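Local coordinates for sulfur oxidation protein soxB (Thermus thermophilus, PDB 2WDD) that probably hydrolyses sulfur-sulfur bonds of cysteine S-thiosulfonate in the Sox sulfur oxidation pathway, using a two-manganese site, at residues L20-L32 with L110-G122. Sequence-based numbering, arbitrary orientation. Where two conformers were deposited one is given.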
ATOM      1  N   LEU A  20      -1.455  -8.902 -21.945  1.00 35.74           N
ATOM      2  CA  LEU A  20      -0.869  -7.882 -22.810  1.00 34.58           C
ATOM      3  C   LEU A  20      -1.744  -6.636 -22.940  1.00 35.08           C
ATOM      4  O   LEU A  20      -2.738  -6.486 -22.225  1.00 35.31           O
ATOM      5  CB  LEU A  20      -0.487  -8.463 -24.175  1.00 34.82           C
ATOM      6  CG  LEU A  20      -1.510  -8.450 -25.310  1.00 40.06           C
ATOM      7  CD1 LEU A  20      -0.887  -9.048 -26.569  1.00 40.43           C
ATOM      8  CD2 LEU A  20      -2.773  -9.204 -24.917  1.00 42.68           C
ATOM      9  N   TYR A  21      -1.373  -5.745 -23.852  1.00 27.72           N
ATOM     10  CA  TYR A  21      -2.055  -4.465 -24.004  1.00 26.42           C
ATOM     11  C   TYR A  21      -3.058  -4.302 -25.149  1.00 31.27           C
ATOM     12  O   TYR A  21      -3.905  -3.410 -25.103  1.00 30.10           O
ATOM     13  CB  TYR A  21      -1.017  -3.346 -24.053  1.00 26.11           C
ATOM     14  CG  TYR A  21       0.095  -3.514 -23.040  1.00 25.77           C
ATOM     15  CD1 TYR A  21      -0.184  -3.550 -21.679  1.00 26.82           C
ATOM     16  CD2 TYR A  21       1.421  -3.638 -23.441  1.00 26.28           C
ATOM     17  CE1 TYR A  21       0.820  -3.706 -20.749  1.00 25.93           C
ATOM     18  CE2 TYR A  21       2.436  -3.794 -22.516  1.00 26.86           C
ATOM     19  CZ  TYR A  21       2.125  -3.825 -21.169  1.00 31.13           C
ATOM     20  OH  TYR A  21       3.125  -3.963 -20.237  1.00 27.81           O
ATOM     21  N   ASP A  22      -2.958  -5.143 -26.176  1.00 29.79           N
ATOM     22  CA  ASP A  22      -3.855  -5.051 -27.327  0.50 29.87           C
ATOM     23  C   ASP A  22      -5.186  -5.749 -27.072  1.00 33.79           C
ATOM     24  O   ASP A  22      -5.397  -6.883 -27.499  1.00 34.41           O
ATOM     25  CB  ASP A  22      -3.189  -5.623 -28.582  0.50 31.73           C
ATOM     26  CG  ASP A  22      -3.988  -5.345 -29.845  0.50 40.63           C
ATOM     27  OD1 ASP A  22      -4.712  -4.329 -29.882  0.50 40.43           O
ATOM     28  OD2 ASP A  22      -3.890  -6.143 -30.800  0.50 46.60           O
ATOM     29  N   LEU A  23      -6.086  -5.055 -26.381  1.00 29.20           N
ATOM     30  CA  LEU A  23      -7.397  -5.598 -26.046  1.00 28.23           C
ATOM     31  C   LEU A  23      -8.499  -5.106 -26.974  1.00 30.40           C
ATOM     32  O   LEU A  23      -8.548  -3.933 -27.330  1.00 29.48           O
ATOM     33  CB  LEU A  23      -7.764  -5.211 -24.609  1.00 28.32           C
ATOM     34  CG  LEU A  23      -7.018  -5.880 -23.455  1.00 32.62           C
ATOM     35  CD1 LEU A  23      -7.202  -5.049 -22.188  1.00 32.79           C
ATOM     36  CD2 LEU A  23      -7.536  -7.293 -23.240  1.00 33.62           C
ATOM     37  N   PRO A  24      -9.437  -5.994 -27.328  1.00 27.20           N
ATOM     38  CA  PRO A  24     -10.561  -5.590 -28.177  1.00 27.43           C
ATOM     39  C   PRO A  24     -11.541  -4.758 -27.360  1.00 32.37           C
ATOM     40  O   PRO A  24     -11.494  -4.759 -26.127  1.00 32.13           O
ATOM     41  CB  PRO A  24     -11.202  -6.927 -28.570  1.00 29.08           C
ATOM     42  CG  PRO A  24     -10.772  -7.890 -27.523  1.00 33.09           C
ATOM     43  CD  PRO A  24      -9.408  -7.447 -27.091  1.00 28.66           C
ATOM     44  N   PRO A  25     -12.445  -4.031 -28.033  1.00 28.79           N
ATOM     45  CA  PRO A  25     -13.418  -3.205 -27.308  1.00 27.93           C
ATOM     46  C   PRO A  25     -14.372  -4.062 -26.481  1.00 29.13           C
ATOM     47  O   PRO A  25     -14.609  -5.225 -26.801  1.00 28.92           O
ATOM     48  CB  PRO A  25     -14.197  -2.504 -28.433  1.00 30.11           C
ATOM     49  CG  PRO A  25     -13.308  -2.584 -29.634  1.00 34.88           C
ATOM     50  CD  PRO A  25     -12.558  -3.874 -29.493  1.00 30.62           C
ATOM     51  N   TYR A  26     -14.914  -3.477 -25.417  1.00 23.01           N
ATOM     52  CA  TYR A  26     -15.884  -4.155 -24.571  1.00 20.81           C
ATOM     53  C   TYR A  26     -16.657  -3.143 -23.741  1.00 23.82           C
ATOM     54  O   TYR A  26     -16.065  -2.338 -23.026  1.00 22.68           O
ATOM     55  CB  TYR A  26     -15.210  -5.160 -23.628  1.00 21.04           C
ATOM     56  CG  TYR A  26     -16.200  -5.957 -22.791  1.00 20.91           C
ATOM     57  CD1 TYR A  26     -16.600  -7.232 -23.177  1.00 23.24           C
ATOM     58  CD2 TYR A  26     -16.767  -5.416 -21.641  1.00 20.73           C
ATOM     59  CE1 TYR A  26     -17.524  -7.951 -22.434  1.00 22.73           C
ATOM     60  CE2 TYR A  26     -17.689  -6.132 -20.887  1.00 21.11           C
ATOM     61  CZ  TYR A  26     -18.059  -7.399 -21.284  1.00 28.86           C
ATOM     62  OH  TYR A  26     -18.959  -8.123 -20.534  1.00 27.20           O
ATOM     63  N   GLY A  27     -17.980  -3.192 -23.838  1.00 20.27           N
ATOM     64  CA  GLY A  27     -18.854  -2.359 -23.037  1.00 19.64           C
ATOM     65  C   GLY A  27     -19.040  -0.899 -23.396  1.00 22.43           C
ATOM     66  O   GLY A  27     -18.661  -0.437 -24.481  1.00 21.96           O
ATOM     67  N   ASP A  28     -19.645  -0.182 -22.454  1.00 17.89           N
ATOM     68  CA  ASP A  28     -19.998   1.220 -22.603  1.00 18.20           C
ATOM     69  C   ASP A  28     -19.010   2.180 -21.958  1.00 22.39           C
ATOM     70  O   ASP A  28     -18.928   3.345 -22.351  1.00 22.02           O
ATOM     71  CB  ASP A  28     -21.367   1.453 -21.971  1.00 19.73           C
ATOM     72  CG  ASP A  28     -22.406   0.457 -22.452  1.00 26.78           C
ATOM     73  OD1 ASP A  28     -22.746   0.506 -23.651  1.00 28.52           O
ATOM     74  OD2 ASP A  28     -22.881  -0.372 -21.644  1.00 21.49           O
ATOM     75  N   ALA A  29     -18.309   1.711 -20.933  1.00 17.77           N
ATOM     76  CA  ALA A  29     -17.384   2.576 -20.212  1.00 17.03           C
ATOM     77  C   ALA A  29     -16.155   1.797 -19.800  1.00 18.22           C
ATOM     78  O   ALA A  29     -16.223   0.595 -19.537  1.00 18.00           O
ATOM     79  CB  ALA A  29     -18.064   3.156 -18.975  1.00 17.99           C
ATOM     80  N   THR A  30     -15.034   2.493 -19.720  1.00 13.98           N
ATOM     81  CA  THR A  30     -13.807   1.858 -19.288  1.00 13.38           C
ATOM     82  C   THR A  30     -13.217   2.658 -18.155  1.00 15.35           C
ATOM     83  O   THR A  30     -13.054   3.870 -18.269  1.00 14.71           O
ATOM     84  CB  THR A  30     -12.794   1.738 -20.417  1.00 20.32           C
ATOM     85  OG1 THR A  30     -13.332   0.890 -21.441  1.00 19.59           O
ATOM     86  CG2 THR A  30     -11.479   1.137 -19.889  1.00 17.59           C
ATOM     87  N   LEU A  31     -12.859   1.963 -17.080  1.00 11.67           N
ATOM     88  CA  LEU A  31     -12.196   2.596 -15.946  1.00 11.40           C
ATOM     89  C   LEU A  31     -10.733   2.147 -15.971  1.00 14.03           C
ATOM     90  O   LEU A  31     -10.434   0.952 -16.110  1.00 13.43           O
ATOM     91  CB  LEU A  31     -12.859   2.195 -14.624  1.00 10.87           C
ATOM     92  CG  LEU A  31     -14.388   2.314 -14.541  1.00 13.60           C
ATOM     93  CD1 LEU A  31     -14.882   1.896 -13.175  1.00 14.28           C
ATOM     94  CD2 LEU A  31     -14.824   3.745 -14.861  1.00 15.92           C
ATOM     95  N   LEU A  32      -9.824   3.114 -15.912  1.00  9.87           N
ATOM     96  CA  LEU A  32      -8.386   2.853 -15.878  1.00 10.24           C
ATOM     97  C   LEU A  32      -8.009   3.226 -14.453  1.00 12.54           C
ATOM     98  O   LEU A  32      -8.033   4.401 -14.076  1.00 12.03           O
ATOM     99  CB  LEU A  32      -7.641   3.701 -16.904  1.00  9.98           C
ATOM    100  CG  LEU A  32      -8.149   3.431 -18.335  1.00 13.24           C
ATOM    101  CD1 LEU A  32      -7.500   4.369 -19.361  1.00 13.15           C
ATOM    102  CD2 LEU A  32      -7.942   1.956 -18.724  1.00 13.85           C
ATOM    103  N   LEU A 110       1.127   3.838 -20.582  1.00 15.19           N
ATOM    104  CA  LEU A 110       0.099   2.806 -20.596  1.00 14.80           C
ATOM    105  C   LEU A 110      -1.312   3.387 -20.493  1.00 17.27           C
ATOM    106  O   LEU A 110      -2.207   3.012 -21.248  1.00 17.33           O
ATOM    107  CB  LEU A 110       0.347   1.794 -19.474  1.00 14.17           C
ATOM    108  CG  LEU A 110      -0.639   0.622 -19.410  1.00 17.17           C
ATOM    109  CD1 LEU A 110      -0.729  -0.081 -20.768  1.00 17.37           C
ATOM    110  CD2 LEU A 110      -0.204  -0.345 -18.321  1.00 17.27           C
ATOM    111  N   ILE A 111      -1.523   4.306 -19.554  1.00 13.95           N
ATOM    112  CA  ILE A 111      -2.835   4.923 -19.401  1.00 12.64           C
ATOM    113  C   ILE A 111      -3.235   5.602 -20.709  1.00 18.10           C
ATOM    114  O   ILE A 111      -4.371   5.477 -21.160  1.00 17.70           O
ATOM    115  CB  ILE A 111      -2.840   5.938 -18.232  1.00 14.28           C
ATOM    116  CG1 ILE A 111      -2.713   5.205 -16.893  1.00 12.82           C
ATOM    117  CG2 ILE A 111      -4.098   6.817 -18.264  1.00 14.49           C
ATOM    118  CD1 ILE A 111      -2.421   6.116 -15.712  1.00 15.13           C
ATOM    119  N   ARG A 112      -2.301   6.334 -21.304  1.00 17.55           N
ATOM    120  CA  ARG A 112      -2.594   7.042 -22.549  1.00 17.67           C
ATOM    121  C   ARG A 112      -2.905   6.072 -23.680  1.00 22.24           C
ATOM    122  O   ARG A 112      -3.816   6.301 -24.473  1.00 22.84           O
ATOM    123  CB  ARG A 112      -1.431   7.958 -22.928  1.00 17.58           C
ATOM    124  CG  ARG A 112      -1.390   9.214 -22.095  1.00 19.19           C
ATOM    125  CD  ARG A 112      -0.199  10.065 -22.434  1.00 21.08           C
ATOM    126  NE  ARG A 112      -0.153  11.253 -21.591  1.00 20.78           N
ATOM    127  CZ  ARG A 112       0.913  12.033 -21.457  1.00 20.64           C
ATOM    128  NH1 ARG A 112       2.025  11.750 -22.120  1.00 18.79           N
ATOM    129  NH2 ARG A 112       0.863  13.090 -20.662  1.00 18.47           N
ATOM    130  N   ASP A 113      -2.143   4.990 -23.748  1.00 19.75           N
ATOM    131  CA  ASP A 113      -2.354   3.978 -24.780  1.00 19.58           C
ATOM    132  C   ASP A 113      -3.782   3.451 -24.682  1.00 23.34           C
ATOM    133  O   ASP A 113      -4.533   3.446 -25.658  1.00 22.95           O
ATOM    134  CB  ASP A 113      -1.358   2.831 -24.597  1.00 21.14           C
ATOM    135  CG  ASP A 113      -1.590   1.690 -25.571  1.00 29.87           C
ATOM    136  OD1 ASP A 113      -1.158   1.814 -26.735  1.00 31.52           O
ATOM    137  OD2 ASP A 113      -2.139   0.646 -25.158  1.00 30.59           O
ATOM    138  N   GLN A 114      -4.168   3.048 -23.478  1.00 17.75           N
ATOM    139  CA  GLN A 114      -5.489   2.486 -23.268  1.00 17.05           C
ATOM    140  C   GLN A 114      -6.619   3.476 -23.478  1.00 21.27           C
ATOM    141  O   GLN A 114      -7.647   3.143 -24.078  1.00 20.68           O
ATOM    142  CB  GLN A 114      -5.566   1.828 -21.890  1.00 17.30           C
ATOM    143  CG  GLN A 114      -4.567   0.693 -21.749  1.00 15.94           C
ATOM    144  CD  GLN A 114      -4.922  -0.487 -22.632  1.00 20.22           C
ATOM    145  OE1 GLN A 114      -6.004  -1.052 -22.504  1.00 18.61           O
ATOM    146  NE2 GLN A 114      -3.996  -0.892 -23.501  1.00 17.14           N
ATOM    147  N   LYS A 115      -6.438   4.695 -22.987  1.00 18.73           N
ATOM    148  CA  LYS A 115      -7.471   5.710 -23.142  1.00 18.81           C
ATOM    149  C   LYS A 115      -7.684   6.039 -24.618  1.00 24.78           C
ATOM    150  O   LYS A 115      -8.820   6.188 -25.061  1.00 24.94           O
ATOM    151  CB  LYS A 115      -7.116   6.981 -22.363  1.00 20.25           C
ATOM    152  CG  LYS A 115      -8.270   7.969 -22.264  1.00 27.30           C
ATOM    153  CD  LYS A 115      -8.000   9.046 -21.225  1.00 31.60           C
ATOM    154  CE  LYS A 115      -9.014  10.173 -21.334  1.00 35.23           C
ATOM    155  NZ  LYS A 115      -8.652  11.322 -20.458  1.00 36.46           N
ATOM    156  N   ALA A 116      -6.593   6.148 -25.372  1.00 22.79           N
ATOM    157  CA  ALA A 116      -6.682   6.458 -26.803  1.00 23.73           C
ATOM    158  C   ALA A 116      -7.435   5.343 -27.518  1.00 28.20           C
ATOM    159  O   ALA A 116      -8.300   5.593 -28.360  1.00 27.72           O
ATOM    160  CB  ALA A 116      -5.289   6.625 -27.397  1.00 24.38           C
ATOM    161  N   ARG A 117      -7.088   4.108 -27.175  1.00 25.07           N
ATOM    162  CA  ARG A 117      -7.735   2.946 -27.770  0.50 24.78           C
ATOM    163  C   ARG A 117      -9.238   3.006 -27.535  1.00 28.52           C
ATOM    164  O   ARG A 117     -10.023   2.824 -28.468  1.00 28.39           O
ATOM    165  CB  ARG A 117      -7.174   1.650 -27.182  0.50 24.19           C
ATOM    166  CG  ARG A 117      -5.773   1.295 -27.645  0.50 29.97           C
ATOM    167  CD  ARG A 117      -5.277   0.051 -26.926  0.50 32.08           C
ATOM    168  NE  ARG A 117      -3.839  -0.142 -27.067  0.50 36.44           N
ATOM    169  CZ  ARG A 117      -3.284  -1.166 -27.706  0.50 51.09           C
ATOM    170  NH1 ARG A 117      -4.051  -2.089 -28.271  0.50 40.36           N
ATOM    171  NH2 ARG A 117      -1.964  -1.268 -27.784  0.50 36.07           N
ATOM    172  N   VAL A 118      -9.636   3.261 -26.293  1.00 24.93           N
ATOM    173  CA  VAL A 118     -11.046   3.344 -25.922  1.00 24.62           C
ATOM    174  C   VAL A 118     -11.798   4.461 -26.635  1.00 31.32           C
ATOM    175  O   VAL A 118     -12.939   4.279 -27.063  1.00 31.47           O
ATOM    176  CB  VAL A 118     -11.217   3.451 -24.393  1.00 27.25           C
ATOM    177  CG1 VAL A 118     -12.645   3.843 -24.036  1.00 26.55           C
ATOM    178  CG2 VAL A 118     -10.824   2.139 -23.724  1.00 26.43           C
ATOM    179  N   GLU A 119     -11.175   5.627 -26.730  1.00 29.37           N
ATOM    180  CA  GLU A 119     -11.815   6.763 -27.379  1.00 30.00           C
ATOM    181  C   GLU A 119     -11.898   6.580 -28.895  1.00 35.08           C
ATOM    182  O   GLU A 119     -12.852   7.029 -29.529  1.00 34.81           O
ATOM    183  CB  GLU A 119     -11.140   8.076 -26.976  1.00 31.28           C
ATOM    184  CG  GLU A 119     -11.425   8.444 -25.518  1.00 40.03           C
ATOM    185  CD  GLU A 119     -10.628   9.639 -25.025  1.00 54.66           C
ATOM    186  OE1 GLU A 119      -9.621  10.005 -25.670  1.00 44.70           O
ATOM    187  OE2 GLU A 119     -11.007  10.206 -23.981  1.00 45.21           O
ATOM    188  N   ALA A 120     -10.934   5.861 -29.463  1.00 32.59           N
ATOM    189  CA  ALA A 120     -10.952   5.579 -30.893  1.00 32.78           C
ATOM    190  C   ALA A 120     -12.126   4.658 -31.206  1.00 37.80           C
ATOM    191  O   ALA A 120     -12.659   4.675 -32.317  1.00 38.36           O
ATOM    192  CB  ALA A 120      -9.644   4.947 -31.335  1.00 33.45           C
ATOM    193  N   GLU A 121     -12.529   3.866 -30.213  1.00 33.99           N
ATOM    194  CA  GLU A 121     -13.653   2.937 -30.346  1.00 33.30           C
ATOM    195  C   GLU A 121     -14.971   3.648 -30.070  1.00 36.67           C
ATOM    196  O   GLU A 121     -16.026   3.015 -30.022  1.00 36.61           O
ATOM    197  CB  GLU A 121     -13.536   1.798 -29.324  1.00 34.59           C
ATOM    198  CG  GLU A 121     -12.249   1.003 -29.352  1.00 43.28           C
ATOM    199  CD  GLU A 121     -12.075   0.158 -28.097  1.00 55.89           C
ATOM    200  OE1 GLU A 121     -11.205  -0.738 -28.093  1.00 44.28           O
ATOM    201  OE2 GLU A 121     -12.809   0.393 -27.111  1.00 41.93           O
ATOM    202  N   GLY A 122     -14.904   4.949 -29.804  1.00 32.84           N
ATOM    203  CA  GLY A 122     -16.090   5.718 -29.479  1.00 32.21           C
ATOM    204  C   GLY A 122     -16.530   5.463 -28.049  1.00 34.84           C
ATOM    205  O   GLY A 122     -17.660   5.768 -27.670  1.00 34.04           O
TER
HETATM  206  O   HOH W   1      -9.553  -1.652 -26.393  1.00 24.84           O
HETATM  207  O   HOH W   2      -7.232  -2.167 -29.176  1.00 37.18           O
HETATM  208  O   HOH W   3     -13.737  -1.165 -24.462  1.00 27.37           O
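Gln114 NE2 donates to Tyr21 O at 3.0 Å, with an N-H...O angle of 162°; the acceptor lies near the amide plane and is met on a lone pair. A bend at chi2 turns the amide toward the loop; NE2 also donates to Asp113 OD2 of its own helix, and OE1 accepts from Arg314 on strand 311-320. Both ends of this buried amide are engaged; a leucine here would probably leave Tyr21 O and Arg314 without these partners. Asp113 OD2 also receives Arg117 NE at 2.7 Å, from above the carboxylate plane. The guanidinium so placed lays one face under Tyr21 O, while in one deposited conformer of each residue NH1 makes a salt bridge to Asp22 OD1 at 2.8 Å, its hydrogen bond weak, the two planes 54° apart. Helix 104-120 closes the beta-alpha-beta crossover from strand 29-34 to its parallel neighbour 124-129; the axes of 29-32 and 110-120 run antiparallel (176°) and approach to 9.8 Å. Between strand and helix, Leu32 sets CD1 against Ile111 O and Lys115 CB, and CD2 against Gln114 CB at 4.0 Å. Thr30 packs on Val118 CG2, its OG1 bonded to Asp316. Leu110 CD1 meets Tyr21 CD1 at 3.6 Å, the side chains crossing near a right angle. At the helix C-terminus, where Gly122 closes a Schellman motif, the extended Glu121 brings OE1 to Pro25 CG at 3.2 Å, and water 1 links OE1 to Leu23 O.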